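Local coordinates for protein NAD(P)H-FMN oxidoreductase (Bacillus subtilis, PDB 5LVA) that binds flavin mononucleotide and probably uses NAD(P)H to reduce it, in a flavodoxin-like fold, at residues 6-11 / 60-65; 2-7 / 52-57; 34-39 / 48-53. All blocks are in the same frame, centred on the assembly; numbering follows the deposited sequence.

Contact 1. Residues 6-11 / 60-65. With FMN (flavin mononucleotide), chain C.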
loop_
_atom_site.group_PDB
_atom_site.type_symbol
_atom_site.label_atom_id
_atom_site.label_comp_id
_atom_site.label_asym_id
_atom_site.label_seq_id
_atom_site.Cartn_x
_atom_site.Cartn_y
_atom_site.Cartn_z
ATOM N N LEU A 6 0.084 4.945 -3.444
ATOM C CA LEU A 6 0.601 4.198 -4.569
ATOM C C LEU A 6 -0.158 2.891 -4.726
ATOM O O LEU A 6 0.035 1.975 -3.947
ATOM C CB LEU A 6 2.091 3.948 -4.383
ATOM C CG LEU A 6 2.885 5.206 -4.021
ATOM C CD1 LEU A 6 4.334 4.882 -3.751
ATOM C CD2 LEU A 6 2.780 6.192 -5.144
ATOM N N ALA A 7 -1.028 2.806 -5.731
ATOM C CA ALA A 7 -1.836 1.604 -5.922
ATOM C C ALA A 7 -1.173 0.660 -6.899
ATOM O O ALA A 7 -0.768 1.064 -7.977
ATOM C CB ALA A 7 -3.220 1.959 -6.385
ATOM N N PHE A 8 -1.051 -0.604 -6.503
ATOM C CA PHE A 8 -0.416 -1.607 -7.340
ATOM C C PHE A 8 -1.363 -2.761 -7.650
ATOM O O PHE A 8 -1.441 -3.738 -6.911
ATOM C CB PHE A 8 0.851 -2.155 -6.682
ATOM C CG PHE A 8 1.964 -1.148 -6.531
ATOM C CD1 PHE A 8 1.995 -0.282 -5.452
ATOM C CD2 PHE A 8 3.008 -1.114 -7.437
ATOM C CE1 PHE A 8 3.023 0.619 -5.291
ATOM C CE2 PHE A 8 4.041 -0.210 -7.279
ATOM C CZ PHE A 8 4.047 0.662 -6.207
ATOM N N HIS A 9 -2.072 -2.635 -8.755
ATOM C CA HIS A 9 -2.971 -3.653 -9.222
ATOM C C HIS A 9 -2.796 -3.782 -10.730
ATOM O O HIS A 9 -2.828 -2.795 -11.442
ATOM C CB HIS A 9 -4.403 -3.303 -8.861
ATOM C CG HIS A 9 -5.363 -4.424 -9.072
ATOM N ND1 HIS A 9 -5.516 -5.054 -10.289
ATOM C CD2 HIS A 9 -6.221 -5.030 -8.227
ATOM C CE1 HIS A 9 -6.425 -6.000 -10.180
ATOM N NE2 HIS A 9 -6.870 -6.009 -8.938
ATOM N N PRO A 10 -2.573 -5.004 -11.214
ATOM C CA PRO A 10 -2.257 -5.213 -12.627
ATOM C C PRO A 10 -3.325 -4.695 -13.579
ATOM O O PRO A 10 -3.008 -4.300 -14.697
ATOM C CB PRO A 10 -2.137 -6.725 -12.725
ATOM C CG PRO A 10 -1.658 -7.129 -11.340
ATOM C CD PRO A 10 -2.402 -6.233 -10.416
ATOM N N ASN A 11 -4.576 -4.688 -13.138
ATOM C CA ASN A 11 -5.672 -4.218 -13.971
ATOM C C ASN A 11 -6.738 -3.556 -13.128
ATOM O O ASN A 11 -7.696 -4.190 -12.705
ATOM C CB ASN A 11 -6.279 -5.368 -14.759
ATOM C CG ASN A 11 -7.165 -4.899 -15.898
ATOM O OD1 ASN A 11 -7.739 -3.810 -15.864
ATOM N ND2 ASN A 11 -7.296 -5.737 -16.909
ATOM N N ILE A 60 3.085 7.893 2.941
ATOM C CA ILE A 60 3.049 7.061 1.747
ATOM C C ILE A 60 2.288 5.764 1.996
ATOM O O ILE A 60 2.596 5.017 2.919
ATOM C CB ILE A 60 4.450 6.739 1.268
ATOM C CG1 ILE A 60 5.263 8.023 1.230
ATOM C CG2 ILE A 60 4.395 6.090 -0.101
ATOM C CD1 ILE A 60 6.637 7.835 0.763
ATOM N N VAL A 61 1.280 5.519 1.165
ATOM C CA VAL A 61 0.401 4.370 1.313
ATOM C C VAL A 61 0.571 3.411 0.160
ATOM O O VAL A 61 0.342 3.770 -0.980
ATOM C CB VAL A 61 -1.066 4.802 1.389
ATOM C CG1 VAL A 61 -1.970 3.604 1.437
ATOM C CG2 VAL A 61 -1.292 5.692 2.596
ATOM N N PHE A 62 0.979 2.188 0.455
ATOM C CA PHE A 62 1.094 1.164 -0.571
ATOM C C PHE A 62 -0.182 0.338 -0.599
ATOM O O PHE A 62 -0.486 -0.374 0.353
ATOM C CB PHE A 62 2.314 0.282 -0.321
ATOM C CG PHE A 62 3.614 1.036 -0.314
ATOM C CD1 PHE A 62 4.076 1.646 0.842
ATOM C CD2 PHE A 62 4.369 1.145 -1.465
ATOM C CE1 PHE A 62 5.272 2.346 0.846
ATOM C CE2 PHE A 62 5.559 1.847 -1.474
ATOM C CZ PHE A 62 6.015 2.441 -0.313
ATOM N N GLN A 63 -0.945 0.465 -1.683
ATOM C CA GLN A 63 -2.216 -0.228 -1.819
ATOM C C GLN A 63 -2.107 -1.327 -2.853
ATOM O O GLN A 63 -1.717 -1.075 -3.980
ATOM C CB GLN A 63 -3.325 0.744 -2.197
ATOM C CG GLN A 63 -4.698 0.111 -2.252
ATOM C CD GLN A 63 -5.789 1.062 -2.714
ATOM O OE1 GLN A 63 -5.701 2.271 -2.546
ATOM N NE2 GLN A 63 -6.835 0.504 -3.288
ATOM N N PHE A 64 -2.453 -2.549 -2.472
ATOM C CA PHE A 64 -2.346 -3.670 -3.387
ATOM C C PHE A 64 -3.197 -4.825 -2.930
ATOM O O PHE A 64 -3.611 -4.862 -1.789
ATOM C CB PHE A 64 -0.883 -4.111 -3.534
ATOM C CG PHE A 64 -0.181 -4.426 -2.227
ATOM C CD1 PHE A 64 0.491 -3.437 -1.530
ATOM C CD2 PHE A 64 -0.163 -5.720 -1.724
ATOM C CE1 PHE A 64 1.139 -3.728 -0.367
ATOM C CE2 PHE A 64 0.483 -6.010 -0.562
ATOM C CZ PHE A 64 1.134 -5.018 0.124
ATOM N N PRO A 65 -3.507 -5.756 -3.837
ATOM C CA PRO A 65 -4.122 -6.993 -3.372
ATOM C C PRO A 65 -3.055 -7.939 -2.851
ATOM O O PRO A 65 -1.934 -7.919 -3.352
ATOM C CB PRO A 65 -4.783 -7.552 -4.628
ATOM C CG PRO A 65 -3.927 -7.064 -5.724
ATOM C CD PRO A 65 -3.510 -5.674 -5.309
HETATM N N1 FMN C . -5.864 -13.972 -1.125
HETATM C C2 FMN C . -5.363 -14.286 0.123
HETATM O O2 FMN C . -6.064 -14.163 1.122
HETATM N N3 FMN C . -4.072 -14.728 0.270
HETATM C C4 FMN C . -3.264 -14.878 -0.821
HETATM O O4 FMN C . -2.117 -15.271 -0.641
HETATM C C4A FMN C . -3.763 -14.571 -2.091
HETATM N N5 FMN C . -2.973 -14.709 -3.203
HETATM C C5A FMN C . -3.454 -14.406 -4.454
HETATM C C6 FMN C . -2.626 -14.554 -5.556
HETATM C C7 FMN C . -3.066 -14.248 -6.825
HETATM C C7M FMN C . -2.137 -14.420 -7.996
HETATM C C8 FMN C . -4.375 -13.789 -6.989
HETATM C C8M FMN C . -4.901 -13.440 -8.349
HETATM C C9 FMN C . -5.203 -13.645 -5.883
HETATM C C9A FMN C . -4.748 -13.941 -4.609
HETATM N N10 FMN C . -5.566 -13.805 -3.494
HETATM C C10 FMN C . -5.067 -14.115 -2.239
HETATM C "C1'" FMN C . -6.962 -13.264 -3.633
HETATM C "C2'" FMN C . -6.754 -11.728 -3.643
HETATM O "O2'" FMN C . -6.124 -11.281 -2.447
HETATM C "C3'" FMN C . -7.986 -10.876 -3.993
HETATM O "O3'" FMN C . -8.298 -11.210 -5.323
HETATM C "C4'" FMN C . -7.675 -9.372 -3.864
HETATM O "O4'" FMN C . -7.221 -9.126 -2.570
HETATM C "C5'" FMN C . -8.780 -8.342 -4.060
HETATM O "O5'" FMN C . -9.058 -8.196 -5.426
HETATM P P FMN C . -9.312 -6.842 -6.260
HETATM O O1P FMN C . -8.526 -7.089 -7.495
HETATM O O2P FMN C . -10.776 -6.715 -6.510
HETATM O O3P FMN C . -8.816 -5.566 -5.680
#
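L6 and A7 of strand 3-7 pair in parallel with F62 and Q63 of strand 59-65, inside the sheet. L6 N donates to V61 O at 2.7 Å, and L6 O accepts from Q63 N at 2.9 Å. Just past the strand, F8 N binds Q63 O at 2.7 Å. The tightly packed part is apolar. L6 and F62 lie side by side, with L6 CD1 4.0 Å from F62 CE2. The same L6 CD1 meets I60 CG2 at 3.8 Å. F8 brings CE1 to the edge of the F62 ring, 4.1 Å from CD2. L75 and W78 of helix 73-82 pack on this group. On the A7 side, Y166 and N18 bond the Q63 amide.

P65 CD rests on F8 O, P65 CG touches H9 CD2 at 4.0 Å, and P65 CB lies against FMN C4'. The contact loosens only at the exposed P10. H9 CG, anti to its backbone N (chi1 -169°), starts the ring beside the carbonyl carbon. H9 ND1 accepts from N11 N in the ring plane, at 3.0 Å. H9 NE2 donates to FMN O1P, at a doubtfully short modelled length. The N11 N bond probably steadies the ring so that NE2 faces the phosphate.

Contact 2. Residues 2-7 / 52-57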
loop_
_atom_site.group_PDB
_atom_site.type_symbol
_atom_site.label_atom_id
_atom_site.label_comp_id
_atom_site.label_asym_id
_atom_site.label_seq_id
_atom_site.Cartn_x
_atom_site.Cartn_y
_atom_site.Cartn_z
ATOM N N LYS A 2 -0.685 15.610 3.653
ATOM C CA LYS A 2 -0.359 15.225 2.278
ATOM C C LYS A 2 -0.109 13.729 2.136
ATOM O O LYS A 2 0.892 13.211 2.600
ATOM C CB LYS A 2 0.854 15.997 1.774
ATOM C CG LYS A 2 0.493 17.312 1.141
ATOM C CD LYS A 2 1.525 17.727 0.126
ATOM C CE LYS A 2 1.706 19.232 0.126
ATOM N NZ LYS A 2 3.146 19.602 0.239
ATOM N N VAL A 3 -1.019 13.039 1.462
ATOM C CA VAL A 3 -0.960 11.593 1.410
ATOM C C VAL A 3 -0.789 11.052 0.005
ATOM O O VAL A 3 -1.630 11.262 -0.854
ATOM C CB VAL A 3 -2.219 10.977 2.020
ATOM C CG1 VAL A 3 -2.121 9.475 2.013
ATOM C CG2 VAL A 3 -2.439 11.502 3.434
ATOM N N LEU A 4 0.307 10.337 -0.215
ATOM C CA LEU A 4 0.574 9.692 -1.489
ATOM C C LEU A 4 0.094 8.240 -1.455
ATOM O O LEU A 4 0.568 7.456 -0.648
ATOM C CB LEU A 4 2.065 9.770 -1.804
ATOM C CG LEU A 4 2.585 9.188 -3.114
ATOM C CD1 LEU A 4 2.041 9.940 -4.318
ATOM C CD2 LEU A 4 4.087 9.219 -3.116
ATOM N N VAL A 5 -0.875 7.892 -2.295
ATOM C CA VAL A 5 -1.366 6.521 -2.354
ATOM C C VAL A 5 -0.858 5.860 -3.608
ATOM O O VAL A 5 -1.312 6.166 -4.709
ATOM C CB VAL A 5 -2.914 6.419 -2.350
ATOM C CG1 VAL A 5 -3.349 4.965 -2.382
ATOM C CG2 VAL A 5 -3.522 7.118 -1.148
ATOM N N LEU A 6 0.084 4.945 -3.444
ATOM C CA LEU A 6 0.601 4.198 -4.569
ATOM C C LEU A 6 -0.158 2.891 -4.726
ATOM O O LEU A 6 0.035 1.975 -3.947
ATOM C CB LEU A 6 2.091 3.948 -4.383
ATOM C CG LEU A 6 2.885 5.206 -4.021
ATOM C CD1 LEU A 6 4.334 4.882 -3.751
ATOM C CD2 LEU A 6 2.780 6.192 -5.144
ATOM N N ALA A 7 -1.028 2.806 -5.731
ATOM C CA ALA A 7 -1.836 1.604 -5.922
ATOM C C ALA A 7 -1.173 0.660 -6.899
ATOM O O ALA A 7 -0.768 1.064 -7.977
ATOM C CB ALA A 7 -3.220 1.959 -6.385
ATOM N N LYS A 52 10.739 11.959 -6.190
ATOM C CA LYS A 52 10.286 13.335 -6.009
ATOM C C LYS A 52 8.887 13.419 -5.437
ATOM O O LYS A 52 8.551 14.363 -4.735
ATOM C CB LYS A 52 10.330 14.087 -7.329
ATOM C CG LYS A 52 11.648 14.725 -7.669
ATOM C CD LYS A 52 11.545 15.341 -9.058
ATOM C CE LYS A 52 12.256 16.667 -9.136
ATOM N NZ LYS A 52 11.994 17.491 -7.915
ATOM N N LEU A 53 8.066 12.432 -5.748
ATOM C CA LEU A 53 6.710 12.411 -5.231
ATOM C C LEU A 53 6.696 12.027 -3.764
ATOM O O LEU A 53 5.975 12.631 -2.977
ATOM C CB LEU A 53 5.835 11.458 -6.045
ATOM C CG LEU A 53 5.392 12.065 -7.371
ATOM C CD1 LEU A 53 4.786 11.029 -8.309
ATOM C CD2 LEU A 53 4.422 13.176 -7.100
ATOM N N CYS A 54 7.480 11.015 -3.404
ATOM C CA CYS A 54 7.645 10.634 -1.995
ATOM C C CYS A 54 8.092 11.836 -1.173
ATOM O O CYS A 54 7.541 12.114 -0.121
ATOM C CB CYS A 54 8.662 9.495 -1.829
ATOM S SG CYS A 54 8.217 7.909 -2.568
ATOM N N GLU A 55 9.094 12.545 -1.675
ATOM C CA GLU A 55 9.595 13.745 -1.030
ATOM C C GLU A 55 8.502 14.780 -0.741
ATOM O O GLU A 55 8.522 15.442 0.295
ATOM C CB GLU A 55 10.684 14.378 -1.895
ATOM C CG GLU A 55 11.919 13.513 -2.050
ATOM C CD GLU A 55 12.980 14.157 -2.913
ATOM O OE1 GLU A 55 12.894 15.372 -3.134
ATOM O OE2 GLU A 55 13.890 13.452 -3.380
ATOM N N GLU A 56 7.538 14.905 -1.642
ATOM C CA GLU A 56 6.548 15.965 -1.539
ATOM C C GLU A 56 5.350 15.623 -0.658
ATOM O O GLU A 56 4.532 16.486 -0.387
ATOM C CB GLU A 56 6.073 16.375 -2.948
ATOM C CG GLU A 56 7.063 17.299 -3.683
ATOM C CD GLU A 56 6.755 17.485 -5.179
ATOM O OE1 GLU A 56 5.618 17.187 -5.615
ATOM O OE2 GLU A 56 7.651 17.945 -5.925
ATOM N N HIS A 57 5.245 14.384 -0.192
ATOM C CA HIS A 57 4.123 13.990 0.662
ATOM C C HIS A 57 4.568 13.542 2.045
ATOM O O HIS A 57 5.706 13.127 2.230
ATOM C CB HIS A 57 3.312 12.873 0.007
ATOM C CG HIS A 57 2.666 13.272 -1.277
ATOM N ND1 HIS A 57 3.381 13.471 -2.436
ATOM C CD2 HIS A 57 1.369 13.505 -1.591
ATOM C CE1 HIS A 57 2.554 13.813 -3.409
ATOM N NE2 HIS A 57 1.326 13.837 -2.922
#
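L4 has CG anti to its backbone N (chi1 -178°), which carries the branch point toward helix 47-56. H57, just past that helix, has CG anti to its carbonyl carbon (chi1 -63°), which sets H57 CG 3.6 Å from L4 CB. The two side chains cross at about a right angle. L4 CB lies over one face of the ring, offset toward the rim and 3.9 Å from the centroid, in a CH-pi contact. L4 CD1 meets H57 CE1 at 4.0 Å. The other methyl, CD2, rests on the helix, 3.8 Å from C54 N and 4.1 Å from L53 CB.

The ring is gripped at both nitrogens. H57 ND1 donates to L53 O at 2.8 Å, close to the ring plane, and NE2 is bonded to T32 OG1. These two bonds fix the rotation of the ring under L4. An alanine in place of H57 would probably leave L53 O and T32 OG1 without these partners and open a gap beside L4.

Toward solvent the contact is looser. K2 and E56 are exposed, and the bond from K2 NZ to E56 O is weak.

Helix 47-56 belongs to the beta-alpha-beta crossover from strand 31-35 to strand 59-65. It packs on strand 3-7, which runs between those two strands, while V3 points away from it and touches V170 of helix 156-171.

Contact 3. Residues 34-39 / 48-53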
loop_
_atom_site.group_PDB
_atom_site.type_symbol
_atom_site.label_atom_id
_atom_site.label_comp_id
_atom_site.label_asym_id
_atom_site.label_seq_id
_atom_site.Cartn_x
_atom_site.Cartn_y
_atom_site.Cartn_z
ATOM N N ARG A 34 -2.400 7.268 -7.324
ATOM C CA ARG A 34 -1.709 6.882 -8.535
ATOM C C ARG A 34 -1.934 5.404 -8.809
ATOM O O ARG A 34 -2.016 4.596 -7.897
ATOM C CB ARG A 34 -0.219 7.185 -8.438
ATOM C CG ARG A 34 0.109 8.648 -8.362
ATOM C CD ARG A 34 1.608 8.876 -8.273
ATOM N NE ARG A 34 2.294 8.468 -9.490
ATOM C CZ ARG A 34 3.467 7.849 -9.517
ATOM N NH1 ARG A 34 4.087 7.561 -8.387
ATOM N NH2 ARG A 34 4.016 7.506 -10.671
ATOM N N ASP A 35 -2.045 5.080 -10.089
ATOM C CA ASP A 35 -2.228 3.730 -10.574
ATOM C C ASP A 35 -0.957 3.362 -11.293
ATOM O O ASP A 35 -0.777 3.695 -12.472
ATOM C CB ASP A 35 -3.440 3.664 -11.506
ATOM C CG ASP A 35 -3.687 2.285 -12.075
ATOM O OD1 ASP A 35 -2.824 1.400 -11.988
ATOM O OD2 ASP A 35 -4.770 2.091 -12.636
ATOM N N LEU A 36 -0.068 2.667 -10.602
ATOM C CA LEU A 36 1.273 2.492 -11.132
ATOM C C LEU A 36 1.370 1.556 -12.325
ATOM O O LEU A 36 2.161 1.805 -13.218
ATOM C CB LEU A 36 2.204 2.030 -10.024
ATOM C CG LEU A 36 2.647 3.299 -9.307
ATOM C CD1 LEU A 36 1.918 3.469 -7.991
ATOM C CD2 LEU A 36 4.124 3.336 -9.152
ATOM N N TYR A 37 0.565 0.500 -12.361
ATOM C CA TYR A 37 0.561 -0.389 -13.514
ATOM C C TYR A 37 0.071 0.344 -14.752
ATOM O O TYR A 37 0.489 0.062 -15.867
ATOM C CB TYR A 37 -0.306 -1.620 -13.256
ATOM C CG TYR A 37 0.442 -2.791 -12.677
ATOM C CD1 TYR A 37 1.164 -3.635 -13.490
ATOM C CD2 TYR A 37 0.431 -3.044 -11.320
ATOM C CE1 TYR A 37 1.849 -4.697 -12.976
ATOM C CE2 TYR A 37 1.114 -4.115 -10.796
ATOM C CZ TYR A 37 1.823 -4.934 -11.625
ATOM O OH TYR A 37 2.505 -5.997 -11.103
ATOM N N GLN A 38 -0.837 1.283 -14.543
ATOM C CA GLN A 38 -1.321 2.138 -15.607
ATOM C C GLN A 38 -0.222 3.075 -16.111
ATOM O O GLN A 38 -0.034 3.212 -17.310
ATOM C CB GLN A 38 -2.535 2.932 -15.120
ATOM C CG GLN A 38 -2.650 4.351 -15.646
ATOM C CD GLN A 38 -3.545 4.439 -16.848
ATOM O OE1 GLN A 38 -4.630 3.855 -16.867
ATOM N NE2 GLN A 38 -3.104 5.172 -17.862
ATOM N N GLU A 39 0.521 3.701 -15.206
ATOM C CA GLU A 39 1.542 4.652 -15.615
ATOM C C GLU A 39 2.771 3.990 -16.189
ATOM O O GLU A 39 3.443 4.561 -17.038
ATOM C CB GLU A 39 1.947 5.541 -14.448
ATOM C CG GLU A 39 0.780 6.277 -13.849
ATOM C CD GLU A 39 1.198 7.519 -13.104
ATOM O OE1 GLU A 39 2.397 7.854 -13.108
ATOM O OE2 GLU A 39 0.317 8.158 -12.506
ATOM N N GLU A 48 13.378 8.936 -10.590
ATOM C CA GLU A 48 13.440 10.293 -10.075
ATOM C C GLU A 48 12.054 10.846 -9.814
ATOM O O GLU A 48 11.832 11.533 -8.827
ATOM C CB GLU A 48 14.205 11.202 -11.042
ATOM C CG GLU A 48 14.412 12.600 -10.518
ATOM C CD GLU A 48 15.253 13.450 -11.427
ATOM O OE1 GLU A 48 15.316 13.143 -12.629
ATOM O OE2 GLU A 48 15.830 14.443 -10.949
ATOM N N LYS A 49 11.125 10.534 -10.705
ATOM C CA LYS A 49 9.741 10.954 -10.562
ATOM C C LYS A 49 9.139 10.412 -9.276
ATOM O O LYS A 49 8.527 11.152 -8.509
ATOM C CB LYS A 49 8.913 10.487 -11.761
ATOM C CG LYS A 49 7.455 10.940 -11.721
ATOM C CD LYS A 49 6.633 10.293 -12.823
ATOM C CE LYS A 49 5.151 10.538 -12.602
ATOM N NZ LYS A 49 4.297 9.730 -13.533
ATOM N N GLU A 50 9.328 9.116 -9.051
ATOM C CA GLU A 50 8.834 8.449 -7.858
ATOM C C GLU A 50 9.456 9.029 -6.596
ATOM O O GLU A 50 8.749 9.375 -5.657
ATOM C CB GLU A 50 9.115 6.956 -7.934
ATOM C CG GLU A 50 8.585 6.293 -9.165
ATOM C CD GLU A 50 7.097 6.432 -9.300
ATOM O OE1 GLU A 50 6.383 6.264 -8.299
ATOM O OE2 GLU A 50 6.641 6.719 -10.419
ATOM N N GLN A 51 10.779 9.129 -6.581
ATOM C CA GLN A 51 11.483 9.761 -5.475
ATOM C C GLN A 51 10.926 11.138 -5.162
ATOM O O GLN A 51 10.657 11.442 -4.012
ATOM C CB GLN A 51 12.975 9.870 -5.773
ATOM C CG GLN A 51 13.728 8.577 -5.549
ATOM C CD GLN A 51 15.191 8.699 -5.863
ATOM O OE1 GLN A 51 15.662 9.753 -6.285
ATOM N NE2 GLN A 51 15.920 7.622 -5.672
ATOM N N LYS A 52 10.739 11.959 -6.190
ATOM C CA LYS A 52 10.286 13.335 -6.009
ATOM C C LYS A 52 8.887 13.419 -5.437
ATOM O O LYS A 52 8.551 14.363 -4.735
ATOM C CB LYS A 52 10.330 14.087 -7.329
ATOM C CG LYS A 52 11.648 14.725 -7.669
ATOM C CD LYS A 52 11.545 15.341 -9.058
ATOM C CE LYS A 52 12.256 16.667 -9.136
ATOM N NZ LYS A 52 11.994 17.491 -7.915
ATOM N N LEU A 53 8.066 12.432 -5.748
ATOM C CA LEU A 53 6.710 12.411 -5.231
ATOM C C LEU A 53 6.696 12.027 -3.764
ATOM O O LEU A 53 5.975 12.631 -2.977
ATOM C CB LEU A 53 5.835 11.458 -6.045
ATOM C CG LEU A 53 5.392 12.065 -7.371
ATOM C CD1 LEU A 53 4.786 11.029 -8.309
ATOM C CD2 LEU A 53 4.422 13.176 -7.100
#
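A salt-bridge network of R34, E39, K49 and E50 joins the end of strand 31-35 and the short helix 36-39 to helix 47-56. R34 grips E50 end-on with two nitrogens. R34 NH1 donates to E50 OE1 at 2.6 Å. R34 NH2 donates to E50 OE2 at 2.8 Å, and that oxygen uses its syn lone pair. The guanidinium and carboxylate planes are 28° apart, so they are nearly coplanar. E50 is bent at chi2 (-59°), which turns its CD off an extended course.

R34 NH2 has a second acceptor. It reaches E39 OE1 at 2.9 Å, from above the carboxylate plane. K49 NZ binds the same E39 OE1 at 2.7 Å, coming from the opposite face. The extended K49 chain crosses E39 at about a right angle to do so.

Two leucines line the charged group. L53 CD1 lies over one face of the R34 guanidinium, 3.5 Å from NH1. L36 meets E50 tip to tip, with L36 CD2 3.8 Å from E50 OE1.

The E50 carboxylate is buried and has further donors, Y40 OH at OE2 and W78 NE1 at OE1. R34 NH2 and K49 NZ are only 3.6 Å apart, two like charges. Their shared acceptor, E39 OE1, would offset this repulsion. R34 and K49 would in turn favour an ionised E39. For the buried E50, R34 would probably do the same, together with the Y40 and W78 donors.

The three contacts lie along the first half of the chain and meet at strand 3-7 and its neighbours in the parallel sheet. Contacts 1 and 2 have centres about 13 Å apart and share L6 and A7. Contacts 2 and 3 are about 9 Å apart and share K52 and L53. Contacts 1 and 3 are about 11 Å apart, joined by backbone pairing of A7 with R34 and L36. Along the chain come strands 3-7 and 31-35, helices 36-39 and 47-56, then strand 59-65. Contact 1 runs up to the FMN phosphate. Contacts 2 and 3 fasten the crossover helix to the sheet. Contact 2 lies away from the FMN site; in contact 3 the L36 side chain is about 9 Å from that of H9.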